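Local coordinates for sulfide-quinone reductase (Aquifex aeolicus, PDB 3HYW), which oxidises hydrogen sulfide with FAD and passes the electrons to a quinone in the membrane, building up polysulfur on its active-site cysteines, at residues Thr183-Glu188 with Asp216-Val221; Ala18-Asn23 with Asn397-Phe402; Pro46-Gly51 with Glu127-Thr132. All coordinates share one frame; numbering follows the deposited sequence.

Contact 1 of 3, residues Thr183-Glu188 with Asp216-Val221; sequences TFITSE and DWIANV
The rings of Phe184 and Trp217 leave the same face of the sheet but do not stack: their side chains meet at the roots, CB to CB, and the rings diverge. With its CG anti to the backbone N (chi1 -167°), Phe184 heads away from segment 216-221, and its ring meets Phe210 edge-to-face and lies near Tyr161; the indole of Trp217 has the Ala219 backbone N in plane at its edge. This is the parallel strand pair of a beta-alpha-beta unit, strand 182-185, helix 202-212 and strand 216-218, the last being one of the two outermost strands of its sheet within the chain. Phe184 bonds through its N to Asp216 O (2.7 Å) and through its O to Ile218 N, and Thr186 N continues the ladder to Ile218 O. Beyond it, Thr186 OG1 accepts from Glu188 N in an ST turn and donates to Glu188 OE1 (2.7 Å), which also bonds Tyr161 OH; Glu188 O in turn takes Asn220 N. A valine at Thr186 would probably leave the Glu188 amide without its acceptor and the carboxylate short of a donor. On the other face Ile185 and Ile218 lie side by side, and Ile185 CG2 presses on Val221 CG2 at 3.5 Å, closer than two methyls normally sit.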
loop_
_atom_site.group_PDB
_atom_site.type_symbol
_atom_site.label_atom_id
_atom_site.label_comp_id
_atom_site.label_asym_id
_atom_site.label_seq_id
_atom_site.Cartn_x
_atom_site.Cartn_y
_atom_site.Cartn_z
ATOM N N THR A 183 -11.315 17.560 1.353
ATOM C CA THR A 183 -10.176 17.214 2.185
ATOM C C THR A 183 -10.659 16.646 3.512
ATOM O O THR A 183 -11.549 17.202 4.159
ATOM C CB THR A 183 -9.240 18.434 2.418
ATOM O OG1 THR A 183 -8.756 18.902 1.154
ATOM C CG2 THR A 183 -8.046 18.058 3.303
ATOM N N PHE A 184 -10.062 15.528 3.900
ATOM C CA PHE A 184 -10.377 14.869 5.153
ATOM C C PHE A 184 -9.220 15.106 6.114
ATOM O O PHE A 184 -8.074 14.825 5.776
ATOM C CB PHE A 184 -10.584 13.373 4.901
ATOM C CG PHE A 184 -11.210 12.643 6.050
ATOM C CD1 PHE A 184 -12.594 12.562 6.165
ATOM C CD2 PHE A 184 -10.419 12.007 7.001
ATOM C CE1 PHE A 184 -13.186 11.884 7.236
ATOM C CE2 PHE A 184 -11.003 11.323 8.066
ATOM C CZ PHE A 184 -12.390 11.261 8.179
ATOM N N ILE A 185 -9.515 15.649 7.295
ATOM C CA ILE A 185 -8.469 15.946 8.290
ATOM C C ILE A 185 -8.788 15.249 9.610
ATOM O O ILE A 185 -9.844 15.466 10.200
ATOM C CB ILE A 185 -8.287 17.469 8.535
ATOM C CG1 ILE A 185 -8.041 18.211 7.219
ATOM C CG2 ILE A 185 -7.134 17.718 9.523
ATOM C CD1 ILE A 185 -7.745 19.696 7.384
ATOM N N THR A 186 -7.873 14.405 10.067
ATOM C CA THR A 186 -8.145 13.591 11.250
ATOM C C THR A 186 -7.015 13.559 12.286
ATOM O O THR A 186 -5.828 13.692 11.954
ATOM C CB THR A 186 -8.567 12.150 10.844
ATOM O OG1 THR A 186 -8.858 11.387 12.020
ATOM C CG2 THR A 186 -7.463 11.461 10.025
ATOM N N SER A 187 -7.418 13.398 13.546
ATOM C CA SER A 187 -6.513 13.147 14.661
ATOM C C SER A 187 -5.928 11.728 14.627
ATOM O O SER A 187 -4.890 11.467 15.241
ATOM C CB SER A 187 -7.245 13.388 15.981
ATOM O OG SER A 187 -8.575 12.873 15.939
ATOM N N GLU A 188 -6.593 10.812 13.921
ATOM C CA GLU A 188 -6.065 9.460 13.713
ATOM C C GLU A 188 -4.655 9.537 13.153
ATOM O O GLU A 188 -4.370 10.416 12.327
ATOM C CB GLU A 188 -6.914 8.689 12.706
ATOM C CG GLU A 188 -8.296 8.284 13.169
ATOM C CD GLU A 188 -9.162 7.967 11.976
ATOM O OE1 GLU A 188 -9.552 8.916 11.262
ATOM O OE2 GLU A 188 -9.414 6.779 11.716
ATOM N N ASP A 216 -8.787 14.277 -0.787
ATOM C CA ASP A 216 -7.483 14.566 -0.224
ATOM C C ASP A 216 -7.552 14.414 1.283
ATOM O O ASP A 216 -8.630 14.516 1.876
ATOM C CB ASP A 216 -7.037 15.976 -0.610
ATOM C CG ASP A 216 -6.770 16.109 -2.094
ATOM O OD1 ASP A 216 -6.007 15.281 -2.643
ATOM O OD2 ASP A 216 -7.327 17.036 -2.715
ATOM N N TRP A 217 -6.414 14.151 1.911
ATOM C CA TRP A 217 -6.440 13.902 3.349
ATOM C C TRP A 217 -5.158 14.266 4.064
ATOM O O TRP A 217 -4.074 14.266 3.476
ATOM C CB TRP A 217 -6.821 12.450 3.651
ATOM C CG TRP A 217 -5.965 11.437 2.986
ATOM C CD1 TRP A 217 -6.179 10.857 1.765
ATOM C CD2 TRP A 217 -4.760 10.859 3.500
ATOM N NE1 TRP A 217 -5.180 9.956 1.488
ATOM C CE2 TRP A 217 -4.296 9.936 2.536
ATOM C CE3 TRP A 217 -4.029 11.029 4.682
ATOM C CZ2 TRP A 217 -3.134 9.186 2.715
ATOM C CZ3 TRP A 217 -2.872 10.284 4.863
ATOM C CH2 TRP A 217 -2.434 9.374 3.880
ATOM N N ILE A 218 -5.324 14.582 5.344
ATOM C CA ILE A 218 -4.238 14.916 6.244
ATOM C C ILE A 218 -4.548 14.186 7.547
ATOM O O ILE A 218 -5.596 14.404 8.154
ATOM C CB ILE A 218 -4.158 16.444 6.502
ATOM C CG1 ILE A 218 -4.170 17.228 5.180
ATOM C CG2 ILE A 218 -2.932 16.779 7.347
ATOM C CD1 ILE A 218 -4.523 18.706 5.312
ATOM N N ALA A 219 -3.651 13.297 7.951
ATOM C CA ALA A 219 -3.827 12.535 9.179
ATOM C C ALA A 219 -2.770 12.949 10.189
ATOM O O ALA A 219 -1.802 13.629 9.843
ATOM C CB ALA A 219 -3.750 11.031 8.892
ATOM N N ASN A 220 -2.968 12.544 11.439
ATOM C CA ASN A 220 -1.980 12.746 12.501
ATOM C C ASN A 220 -1.738 14.223 12.829
ATOM O O ASN A 220 -0.617 14.622 13.156
ATOM C CB ASN A 220 -0.661 12.033 12.148
ATOM C CG ASN A 220 0.042 11.470 13.362
ATOM O OD1 ASN A 220 -0.580 11.204 14.392
ATOM N ND2 ASN A 220 1.348 11.274 13.246
ATOM N N VAL A 221 -2.801 15.023 12.750
ATOM C CA VAL A 221 -2.710 16.449 13.053
ATOM C C VAL A 221 -3.827 16.845 14.010
ATOM O O VAL A 221 -4.818 16.131 14.156
ATOM C CB VAL A 221 -2.758 17.345 11.778
ATOM C CG1 VAL A 221 -1.536 17.108 10.888
ATOM C CG2 VAL A 221 -4.052 17.125 10.999
HETATM O O HOH W 1 -2.524 10.535 16.014
#

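Contact 2 of 3, residues Ala18-Asn23 with Asn397-Phe402; sequences AYNLRN and NIAPSF
Tyr19 and Asn20, on neighbouring positions of helix 12-24, face a turn of backbone at Asn397-Ala399, with the CA atoms of Tyr19 and Asn397 5.8 Å apart. The Tyr19 ring carries most of the apolar contact. Its CG, anti to the carbonyl carbon (chi1 -73°), is set against Ile398 CG1. The ring's CD2 atom meets that same CG1 at 3.5 Å, and Ile398 CD1 follows the ring to CE2 at 3.9 Å; the isoleucine approaches obliquely. The ring is fixed at its far end by a hydrogen bond from Tyr19 OH to Val393 O, and Phe69 meets it edge-to-face. The helix is the one that follows the glycine-rich FAD-binding turn of the Rossmann fold, and the side chain of Ile398 is about 6 Å from that of Val12 in this turn. Polar contact is indirect: a water accepts from Ile398 N (2.9 Å) and sits 3.0 Å from Asn20 OD1. That oxygen also touches Ala399 CB at 3.4 Å. Asn397 folds back on its own segment, its OD1 accepting from Ala399 N (3.0 Å) in an Asx turn. Immediately beyond, Pro400 takes the N-cap position of helix 401-411, whose Phe402 touches the bound decylubiquinone.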
loop_
_atom_site.group_PDB
_atom_site.type_symbol
_atom_site.label_atom_id
_atom_site.label_comp_id
_atom_site.label_asym_id
_atom_site.label_seq_id
_atom_site.Cartn_x
_atom_site.Cartn_y
_atom_site.Cartn_z
ATOM N N ALA A 18 -33.294 -1.543 29.448
ATOM C CA ALA A 18 -34.681 -1.599 29.926
ATOM C C ALA A 18 -35.477 -2.768 29.334
ATOM O O ALA A 18 -36.165 -3.474 30.073
ATOM C CB ALA A 18 -35.398 -0.281 29.670
ATOM N N TYR A 19 -35.389 -2.964 28.015
ATOM C CA TYR A 19 -36.091 -4.073 27.364
ATOM C C TYR A 19 -35.522 -5.426 27.795
ATOM O O TYR A 19 -36.283 -6.370 28.022
ATOM C CB TYR A 19 -36.046 -3.950 25.835
ATOM C CG TYR A 19 -36.925 -2.869 25.210
ATOM C CD1 TYR A 19 -37.475 -1.831 25.974
ATOM C CD2 TYR A 19 -37.153 -2.855 23.834
ATOM C CE1 TYR A 19 -38.256 -0.837 25.382
ATOM C CE2 TYR A 19 -37.920 -1.865 23.240
ATOM C CZ TYR A 19 -38.469 -0.865 24.012
ATOM O OH TYR A 19 -39.228 0.112 23.409
ATOM N N ASN A 20 -34.197 -5.518 27.919
ATOM C CA ASN A 20 -33.561 -6.771 28.347
ATOM C C ASN A 20 -34.029 -7.151 29.752
ATOM O O ASN A 20 -34.388 -8.297 29.999
ATOM C CB ASN A 20 -32.032 -6.681 28.329
ATOM C CG ASN A 20 -31.433 -6.829 26.939
ATOM O OD1 ASN A 20 -31.885 -7.630 26.122
ATOM N ND2 ASN A 20 -30.385 -6.061 26.677
ATOM N N LEU A 21 -34.035 -6.170 30.654
ATOM C CA LEU A 21 -34.545 -6.350 32.013
ATOM C C LEU A 21 -36.015 -6.757 32.050
ATOM O O LEU A 21 -36.400 -7.650 32.818
ATOM C CB LEU A 21 -34.335 -5.076 32.828
ATOM C CG LEU A 21 -32.918 -4.803 33.343
ATOM C CD1 LEU A 21 -32.829 -3.375 33.841
ATOM C CD2 LEU A 21 -32.526 -5.793 34.449
ATOM N N ARG A 22 -36.832 -6.102 31.225
ATOM C CA ARG A 22 -38.268 -6.383 31.190
ATOM C C ARG A 22 -38.569 -7.812 30.735
ATOM O O ARG A 22 -39.445 -8.482 31.300
ATOM C CB ARG A 22 -39.013 -5.348 30.328
ATOM C CG ARG A 22 -40.492 -5.668 30.037
ATOM C CD ARG A 22 -41.345 -5.883 31.317
ATOM N NE ARG A 22 -41.525 -4.666 32.114
ATOM C CZ ARG A 22 -41.188 -4.525 33.396
ATOM N NH1 ARG A 22 -40.636 -5.527 34.077
ATOM N NH2 ARG A 22 -41.411 -3.369 34.011
ATOM N N ASN A 23 -37.830 -8.274 29.734
ATOM C CA ASN A 23 -38.039 -9.602 29.168
ATOM C C ASN A 23 -37.516 -10.701 30.094
ATOM O O ASN A 23 -38.060 -11.808 30.132
ATOM C CB ASN A 23 -37.422 -9.685 27.761
ATOM C CG ASN A 23 -38.240 -8.911 26.711
ATOM O OD1 ASN A 23 -37.735 -8.001 26.049
ATOM N ND2 ASN A 23 -39.510 -9.267 26.575
ATOM N N ASN A 397 -38.371 -5.745 22.175
ATOM C CA ASN A 397 -37.311 -6.727 22.313
ATOM C C ASN A 397 -36.112 -6.327 21.465
ATOM O O ASN A 397 -36.163 -6.418 20.235
ATOM C CB ASN A 397 -37.824 -8.122 21.928
ATOM C CG ASN A 397 -36.938 -9.249 22.462
ATOM O OD1 ASN A 397 -35.766 -9.046 22.783
ATOM N ND2 ASN A 397 -37.512 -10.438 22.576
ATOM N N ILE A 398 -35.047 -5.861 22.122
ATOM C CA ILE A 398 -33.818 -5.455 21.424
ATOM C C ILE A 398 -32.905 -6.668 21.218
ATOM O O ILE A 398 -31.966 -6.615 20.423
ATOM C CB ILE A 398 -33.045 -4.297 22.161
ATOM C CG1 ILE A 398 -33.954 -3.089 22.430
ATOM C CG2 ILE A 398 -31.815 -3.827 21.366
ATOM C CD1 ILE A 398 -34.601 -2.465 21.185
ATOM N N ALA A 399 -33.198 -7.762 21.918
ATOM C CA ALA A 399 -32.374 -8.963 21.820
ATOM C C ALA A 399 -33.194 -10.233 21.549
ATOM O O ALA A 399 -33.217 -11.143 22.378
ATOM C CB ALA A 399 -31.515 -9.123 23.076
ATOM N N PRO A 400 -33.863 -10.307 20.379
ATOM C CA PRO A 400 -34.618 -11.525 20.057
ATOM C C PRO A 400 -33.671 -12.723 19.976
ATOM O O PRO A 400 -32.576 -12.597 19.424
ATOM C CB PRO A 400 -35.194 -11.238 18.670
ATOM C CG PRO A 400 -35.047 -9.795 18.439
ATOM C CD PRO A 400 -33.919 -9.314 19.288
ATOM N N SER A 401 -34.094 -13.866 20.518
ATOM C CA SER A 401 -33.251 -15.063 20.577
ATOM C C SER A 401 -32.625 -15.468 19.236
ATOM O O SER A 401 -31.471 -15.914 19.209
ATOM C CB SER A 401 -34.019 -16.251 21.173
ATOM O OG SER A 401 -34.888 -16.827 20.213
ATOM N N PHE A 402 -33.371 -15.295 18.138
ATOM C CA PHE A 402 -32.890 -15.660 16.795
ATOM C C PHE A 402 -31.688 -14.833 16.337
ATOM O O PHE A 402 -30.837 -15.334 15.602
ATOM C CB PHE A 402 -34.010 -15.594 15.738
ATOM C CG PHE A 402 -34.266 -14.209 15.198
ATOM C CD1 PHE A 402 -35.245 -13.397 15.761
ATOM C CD2 PHE A 402 -33.537 -13.722 14.114
ATOM C CE1 PHE A 402 -35.476 -12.098 15.269
ATOM C CE2 PHE A 402 -33.754 -12.433 13.624
ATOM C CZ PHE A 402 -34.732 -11.621 14.201
HETATM O O HOH W 2 -34.419 -6.699 24.775
#

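Contact 3 of 3, residues Pro46-Gly51 with Glu127-Thr132; sequences PHLAMG and EHALET
Ala49 and Ala129 are the residues whose CA atoms come nearest across the two segments, just 4.4 Å apart, in a helix-helix crossing made possible by small side chains. Helix 45-50 and helix 126-141 run in broadly the same direction at 32°, and the axes of their short segments come within 7.5 Å. With so little side chain between the alanines, backbone meets backbone: the Ala49 CA points its hydrogen at Ala129 O in a CA-H...O contact of 3.3 Å, and the two methyls touch CB to CB at 3.9 Å. One turn on, Thr132 closes this side by laying its CB and CG2 against Ala49 CB, CG2 at 4.1 Å. Its CG2 is anti to the backbone N, leaving OG1 beside that N, where it bonds to Ser122 O.

The other half of the contact, on the partly exposed side, is made by side chains alone. Leu48 reaches across with CG anti to its backbone N (chi1 -174°), and its CD2 meets Leu130 CG at 3.9 Å, the two side chains crossing obliquely; the same methyl also brushes Ala129 CB. Leu130 is partly open to solvent, so this end of an otherwise buried contact is the one nearer solvent. Around it, Glu127 turns away to a salt bridge with Arg36, one of the FAD-binding residues, and the bound FAD lies about 7 Å from the side chain of Ala129. Met50, pointing away from segment 127-132, packs instead on Phe163 of helix 158-173 and on Leu136 and Tyr140 further along helix 126-141. The short helix ends at once beyond it in a Schellman motif, where Gly51, with a positive phi of 82°, turns its N back to Leu48 O at 3.0 Å.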
loop_
_atom_site.group_PDB
_atom_site.type_symbol
_atom_site.label_atom_id
_atom_site.label_comp_id
_atom_site.label_asym_id
_atom_site.label_seq_id
_atom_site.Cartn_x
_atom_site.Cartn_y
_atom_site.Cartn_z
ATOM N N PRO A 46 -26.166 10.560 9.883
ATOM C CA PRO A 46 -25.478 11.054 8.679
ATOM C C PRO A 46 -26.396 11.162 7.458
ATOM O O PRO A 46 -26.262 12.092 6.660
ATOM C CB PRO A 46 -24.374 10.009 8.439
ATOM C CG PRO A 46 -24.146 9.373 9.795
ATOM C CD PRO A 46 -25.517 9.342 10.421
ATOM N N HIS A 47 -27.317 10.212 7.320
ATOM C CA HIS A 47 -28.297 10.228 6.240
ATOM C C HIS A 47 -29.298 11.361 6.444
ATOM O O HIS A 47 -29.717 11.989 5.480
ATOM C CB HIS A 47 -29.029 8.884 6.167
ATOM C CG HIS A 47 -28.120 7.695 6.162
ATOM N ND1 HIS A 47 -27.395 7.306 7.269
ATOM C CD2 HIS A 47 -27.821 6.808 5.185
ATOM C CE1 HIS A 47 -26.683 6.237 6.972
ATOM N NE2 HIS A 47 -26.929 5.909 5.715
ATOM N N LEU A 48 -29.689 11.613 7.697
ATOM C CA LEU A 48 -30.554 12.760 8.008
ATOM C C LEU A 48 -29.871 14.068 7.607
ATOM O O LEU A 48 -30.502 14.954 7.035
ATOM C CB LEU A 48 -30.933 12.793 9.493
ATOM C CG LEU A 48 -31.945 13.860 9.956
ATOM C CD1 LEU A 48 -33.363 13.591 9.405
ATOM C CD2 LEU A 48 -31.993 13.965 11.469
ATOM N N ALA A 49 -28.577 14.171 7.905
ATOM C CA ALA A 49 -27.782 15.339 7.530
ATOM C C ALA A 49 -27.694 15.513 6.019
ATOM O O ALA A 49 -27.594 16.638 5.517
ATOM C CB ALA A 49 -26.397 15.252 8.138
ATOM N N MET A 50 -27.734 14.407 5.288
ATOM C CA MET A 50 -27.678 14.470 3.833
ATOM C C MET A 50 -29.042 14.770 3.215
ATOM O O MET A 50 -29.136 15.022 2.019
ATOM C CB MET A 50 -27.107 13.171 3.257
ATOM C CG MET A 50 -25.615 12.961 3.507
ATOM S SD MET A 50 -24.580 14.291 2.868
ATOM C CE MET A 50 -25.122 14.374 1.161
ATOM N N GLY A 51 -30.093 14.734 4.033
ATOM C CA GLY A 51 -31.456 14.930 3.553
ATOM C C GLY A 51 -32.028 13.651 2.975
ATOM O O GLY A 51 -33.024 13.678 2.243
ATOM N N GLU A 127 -30.820 16.957 15.889
ATOM C CA GLU A 127 -30.957 18.408 15.866
ATOM C C GLU A 127 -29.789 19.085 15.144
ATOM O O GLU A 127 -29.996 19.972 14.315
ATOM C CB GLU A 127 -31.089 18.934 17.298
ATOM C CG GLU A 127 -32.422 18.568 17.983
ATOM C CD GLU A 127 -32.430 17.194 18.648
ATOM O OE1 GLU A 127 -31.365 16.537 18.737
ATOM O OE2 GLU A 127 -33.520 16.769 19.095
ATOM N N HIS A 128 -28.567 18.651 15.448
ATOM C CA HIS A 128 -27.375 19.133 14.736
ATOM C C HIS A 128 -27.351 18.689 13.263
ATOM O O HIS A 128 -26.986 19.467 12.382
ATOM C CB HIS A 128 -26.097 18.636 15.422
ATOM C CG HIS A 128 -25.757 19.358 16.690
ATOM N ND1 HIS A 128 -25.650 18.713 17.902
ATOM C CD2 HIS A 128 -25.482 20.661 16.933
ATOM C CE1 HIS A 128 -25.333 19.588 18.840
ATOM N NE2 HIS A 128 -25.226 20.779 18.277
ATOM N N ALA A 129 -27.709 17.431 13.002
ATOM C CA ALA A 129 -27.741 16.905 11.631
ATOM C C ALA A 129 -28.690 17.692 10.719
ATOM O O ALA A 129 -28.396 17.911 9.546
ATOM C CB ALA A 129 -28.090 15.407 11.624
ATOM N N LEU A 130 -29.818 18.129 11.270
ATOM C CA LEU A 130 -30.772 18.943 10.518
ATOM C C LEU A 130 -30.222 20.323 10.145
ATOM O O LEU A 130 -30.465 20.809 9.041
ATOM C CB LEU A 130 -32.108 19.050 11.261
ATOM C CG LEU A 130 -32.890 17.730 11.208
ATOM C CD1 LEU A 130 -33.891 17.625 12.338
ATOM C CD2 LEU A 130 -33.560 17.515 9.850
ATOM N N GLU A 131 -29.469 20.931 11.059
ATOM C CA GLU A 131 -28.747 22.179 10.779
ATOM C C GLU A 131 -27.714 21.982 9.667
ATOM O O GLU A 131 -27.563 22.841 8.801
ATOM C CB GLU A 131 -28.051 22.699 12.040
ATOM C CG GLU A 131 -28.982 22.974 13.224
ATOM C CD GLU A 131 -28.284 23.703 14.372
ATOM O OE1 GLU A 131 -27.073 23.463 14.602
ATOM O OE2 GLU A 131 -28.951 24.519 15.054
ATOM N N THR A 132 -27.001 20.855 9.704
ATOM C CA THR A 132 -26.048 20.489 8.647
ATOM C C THR A 132 -26.714 20.379 7.272
ATOM O O THR A 132 -26.169 20.856 6.275
ATOM C CB THR A 132 -25.344 19.163 8.968
ATOM O OG1 THR A 132 -24.645 19.289 10.210
ATOM C CG2 THR A 132 -24.354 18.775 7.859
#

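How the contacts relate
The three contacts touch nowhere. Contact 2 has the widest span in sequence, joining the helix behind the FAD-binding turn to the C-terminal part of the chain; contacts 3 and 1 follow one another within that span. Contact 1 belongs to the mixed sheet, at its edge strand, and contact 3 lies about 22 Å away, centre to centre. Helix 158-173 links these two, since Phe184 packs on it from one and Met50 from the other. Contact 2 lies beside the parallel FAD-binding sheet, about 40 Å between centres from contact 1, across the chain's centre, and about 30 Å between centres from contact 3. It thereby probably helps to hold the quinone-binding C-terminal part against the FAD-binding fold.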